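Local coordinates for protein HMG-CoA Lyase (Bacillus subtilis subsp. subtilis, PDB 1YDO) that belongs to the HMGL-like family of TIM-barrel enzymes, folding as a parallel eight-stranded barrel with helices packed around it, at residues A[12-17]-A[43-48]. Sequence-based numbering, arbitrary orientation.
Sequences VGPRDG and SYIEIT
Arg15 NH1 donates a nearly straight hydrogen bond of 3.2 Å to Glu46 OE2, a bond that is part of a buried salt bridge. OE2 sits at the edge of the guanidinium, close to its plane, and is met on its syn side, with the guanidinium and carboxylate planes turned 34° apart. The other end of the same guanidinium pairs with Asp16, NH2 lying 3.0 Å from OD2, so one arginine bridges two acids; arginine suits the place because its flat head has N-H donors on more than one side and can face both at once. Its chain leaves the backbone with CG anti to N (chi1 -169°) and then bends, lying next to the extended Glu46 chain, both heading in one direction. Val12 CG1 packs beside the glutamate, 3.8 Å from Glu46 CD, an apolar contact suited to this buried setting.

Helix 27-38 links strand 8-11 to strand 44-49, a beta-alpha-beta unit of the TIM barrel, and the short helix 13-17 comes directly after the first strand, its axis at 62° to strand 44-48. Tyr141 of strand 137-143 also touches Val12, Arg15 and Glu46, consistent with their side chains lying within the barrel. On the helix-facing side, the compact Pro14 ring lies against the strand, its CG 3.8 Å from Ile45 CG2, the two side chains crossing at about a right angle. Trp33 and Ile34 of helix 27-38 pack on Pro14, while Leu37 reaches Ile45.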
ATOM      1  N   VAL A  12      -2.483   2.327 -17.839  1.00 28.22           N
ATOM      2  CA  VAL A  12      -3.700   1.735 -18.409  1.00 27.48           C
ATOM      3  C   VAL A  12      -4.940   2.437 -17.869  1.00 28.52           C
ATOM      4  O   VAL A  12      -6.050   1.909 -17.958  1.00 30.33           O
ATOM      5  CB  VAL A  12      -3.838   0.217 -18.103  1.00 27.10           C
ATOM      6  CG1 VAL A  12      -2.720  -0.545 -18.766  1.00 25.13           C
ATOM      7  CG2 VAL A  12      -3.845  -0.029 -16.601  1.00 25.05           C
ATOM      8  N   GLY A  13      -4.740   3.631 -17.320  1.00 27.61           N
ATOM      9  CA  GLY A  13      -5.842   4.382 -16.757  1.00 28.22           C
ATOM     10  C   GLY A  13      -6.933   4.759 -17.738  1.00 29.14           C
ATOM     11  O   GLY A  13      -8.129   4.505 -17.500  1.00 27.10           O
ATOM     12  N   PRO A  14      -6.556   5.376 -18.865  1.00 30.99           N
ATOM     13  CA  PRO A  14      -7.564   5.767 -19.851  1.00 31.89           C
ATOM     14  C   PRO A  14      -8.393   4.591 -20.342  1.00 33.53           C
ATOM     15  O   PRO A  14      -9.426   4.772 -20.973  1.00 36.13           O
ATOM     16  CB  PRO A  14      -6.738   6.411 -20.955  1.00 30.38           C
ATOM     17  CG  PRO A  14      -5.427   5.737 -20.845  1.00 31.97           C
ATOM     18  CD  PRO A  14      -5.199   5.659 -19.357  1.00 30.01           C
ATOM     19  N   ARG A  15      -7.960   3.377 -20.041  1.00 35.71           N
ATOM     20  CA  ARG A  15      -8.722   2.240 -20.495  1.00 36.82           C
ATOM     21  C   ARG A  15      -9.310   1.467 -19.330  1.00 37.51           C
ATOM     22  O   ARG A  15     -10.494   1.637 -19.010  1.00 37.17           O
ATOM     23  CB  ARG A  15      -7.854   1.337 -21.356  1.00 37.53           C
ATOM     24  CG  ARG A  15      -8.635   0.268 -22.070  1.00 38.68           C
ATOM     25  CD  ARG A  15      -8.065  -1.084 -21.711  1.00 40.98           C
ATOM     26  NE  ARG A  15      -8.763  -1.730 -20.603  1.00 39.69           N
ATOM     27  CZ  ARG A  15      -8.235  -2.683 -19.840  1.00 38.50           C
ATOM     28  NH1 ARG A  15      -6.991  -3.101 -20.049  1.00 36.25           N
ATOM     29  NH2 ARG A  15      -8.960  -3.236 -18.881  1.00 39.08           N
ATOM     30  N   ASP A  16      -8.490   0.632 -18.688  1.00 38.29           N
ATOM     31  CA  ASP A  16      -8.935  -0.181 -17.541  1.00 38.72           C
ATOM     32  C   ASP A  16      -9.496   0.703 -16.427  1.00 37.52           C
ATOM     33  O   ASP A  16     -10.351   0.273 -15.652  1.00 36.16           O
ATOM     34  CB  ASP A  16      -7.774  -1.018 -16.985  1.00 40.25           C
ATOM     35  CG  ASP A  16      -8.253  -2.207 -16.151  1.00 41.21           C
ATOM     36  OD1 ASP A  16      -7.403  -2.959 -15.626  1.00 41.17           O
ATOM     37  OD2 ASP A  16      -9.486  -2.395 -16.025  1.00 44.07           O
ATOM     38  N   GLY A  17      -9.024   1.943 -16.369  1.00 36.96           N
ATOM     39  CA  GLY A  17      -9.509   2.848 -15.355  1.00 37.13           C
ATOM     40  C   GLY A  17     -10.833   3.472 -15.706  1.00 36.69           C
ATOM     41  O   GLY A  17     -11.777   3.426 -14.923  1.00 36.86           O
ATOM     42  N   SER A  43       6.087   5.938 -21.375  1.00 34.65           N
ATOM     43  CA  SER A  43       6.420   5.518 -22.731  1.00 33.12           C
ATOM     44  C   SER A  43       5.415   4.499 -23.267  1.00 34.26           C
ATOM     45  O   SER A  43       5.651   3.883 -24.302  1.00 35.82           O
ATOM     46  CB  SER A  43       7.808   4.885 -22.762  1.00 30.10           C
ATOM     47  OG  SER A  43       7.801   3.636 -22.123  1.00 25.21           O
ATOM     48  N   TYR A  44       4.306   4.311 -22.560  1.00 34.39           N
ATOM     49  CA  TYR A  44       3.293   3.353 -22.978  1.00 34.19           C
ATOM     50  C   TYR A  44       1.955   3.743 -22.373  1.00 34.64           C
ATOM     51  O   TYR A  44       1.870   3.996 -21.179  1.00 35.39           O
ATOM     52  CB  TYR A  44       3.701   1.966 -22.518  1.00 33.63           C
ATOM     53  CG  TYR A  44       2.777   0.874 -22.966  1.00 34.74           C
ATOM     54  CD1 TYR A  44       1.564   0.653 -22.320  1.00 34.50           C
ATOM     55  CD2 TYR A  44       3.146   0.014 -23.999  1.00 36.10           C
ATOM     56  CE1 TYR A  44       0.742  -0.408 -22.683  1.00 36.93           C
ATOM     57  CE2 TYR A  44       2.334  -1.050 -24.368  1.00 37.35           C
ATOM     58  CZ  TYR A  44       1.133  -1.261 -23.700  1.00 37.93           C
ATOM     59  OH  TYR A  44       0.344  -2.346 -24.018  1.00 39.67           O
ATOM     60  N   ILE A  45       0.911   3.788 -23.197  1.00 35.13           N
ATOM     61  CA  ILE A  45      -0.405   4.181 -22.721  1.00 34.12           C
ATOM     62  C   ILE A  45      -1.543   3.497 -23.464  1.00 35.01           C
ATOM     63  O   ILE A  45      -1.676   3.686 -24.666  1.00 36.48           O
ATOM     64  CB  ILE A  45      -0.623   5.671 -22.925  1.00 31.61           C
ATOM     65  CG1 ILE A  45       0.499   6.476 -22.294  1.00 29.88           C
ATOM     66  CG2 ILE A  45      -1.961   6.061 -22.358  1.00 33.56           C
ATOM     67  CD1 ILE A  45       0.289   7.968 -22.432  1.00 29.67           C
ATOM     68  N   GLU A  46      -2.367   2.713 -22.772  1.00 34.52           N
ATOM     69  CA  GLU A  46      -3.501   2.107 -23.456  1.00 34.81           C
ATOM     70  C   GLU A  46      -4.578   3.178 -23.573  1.00 35.23           C
ATOM     71  O   GLU A  46      -5.386   3.339 -22.666  1.00 36.19           O
ATOM     72  CB  GLU A  46      -4.067   0.952 -22.669  1.00 34.27           C
ATOM     73  CG  GLU A  46      -3.180  -0.234 -22.633  1.00 37.29           C
ATOM     74  CD  GLU A  46      -3.932  -1.491 -22.220  1.00 40.24           C
ATOM     75  OE1 GLU A  46      -3.278  -2.541 -22.009  1.00 42.50           O
ATOM     76  OE2 GLU A  46      -5.178  -1.433 -22.109  1.00 39.16           O
ATOM     77  N   ILE A  47      -4.597   3.905 -24.683  1.00 34.98           N
ATOM     78  CA  ILE A  47      -5.571   4.969 -24.862  1.00 33.06           C
ATOM     79  C   ILE A  47      -7.028   4.544 -24.758  1.00 32.52           C
ATOM     80  O   ILE A  47      -7.860   5.315 -24.287  1.00 33.22           O
ATOM     81  CB  ILE A  47      -5.375   5.657 -26.206  1.00 33.71           C
ATOM     82  CG1 ILE A  47      -5.542   4.637 -27.332  1.00 34.57           C
ATOM     83  CG2 ILE A  47      -3.998   6.290 -26.272  1.00 32.88           C
ATOM     84  CD1 ILE A  47      -5.508   5.252 -28.710  1.00 34.75           C
ATOM     85  N   THR A  48      -7.350   3.329 -25.186  1.00 32.21           N
ATOM     86  CA  THR A  48      -8.738   2.874 -25.131  1.00 33.11           C
ATOM     87  C   THR A  48      -8.900   1.396 -25.451  1.00 34.36           C
ATOM     88  O   THR A  48      -7.918   0.682 -25.670  1.00 35.08           O
ATOM     89  CB  THR A  48      -9.598   3.629 -26.134  1.00 32.99           C
ATOM     90  OG1 THR A  48     -10.952   3.164 -26.060  1.00 33.68           O
ATOM     91  CG2 THR A  48      -9.071   3.389 -27.543  1.00 32.86           C
TER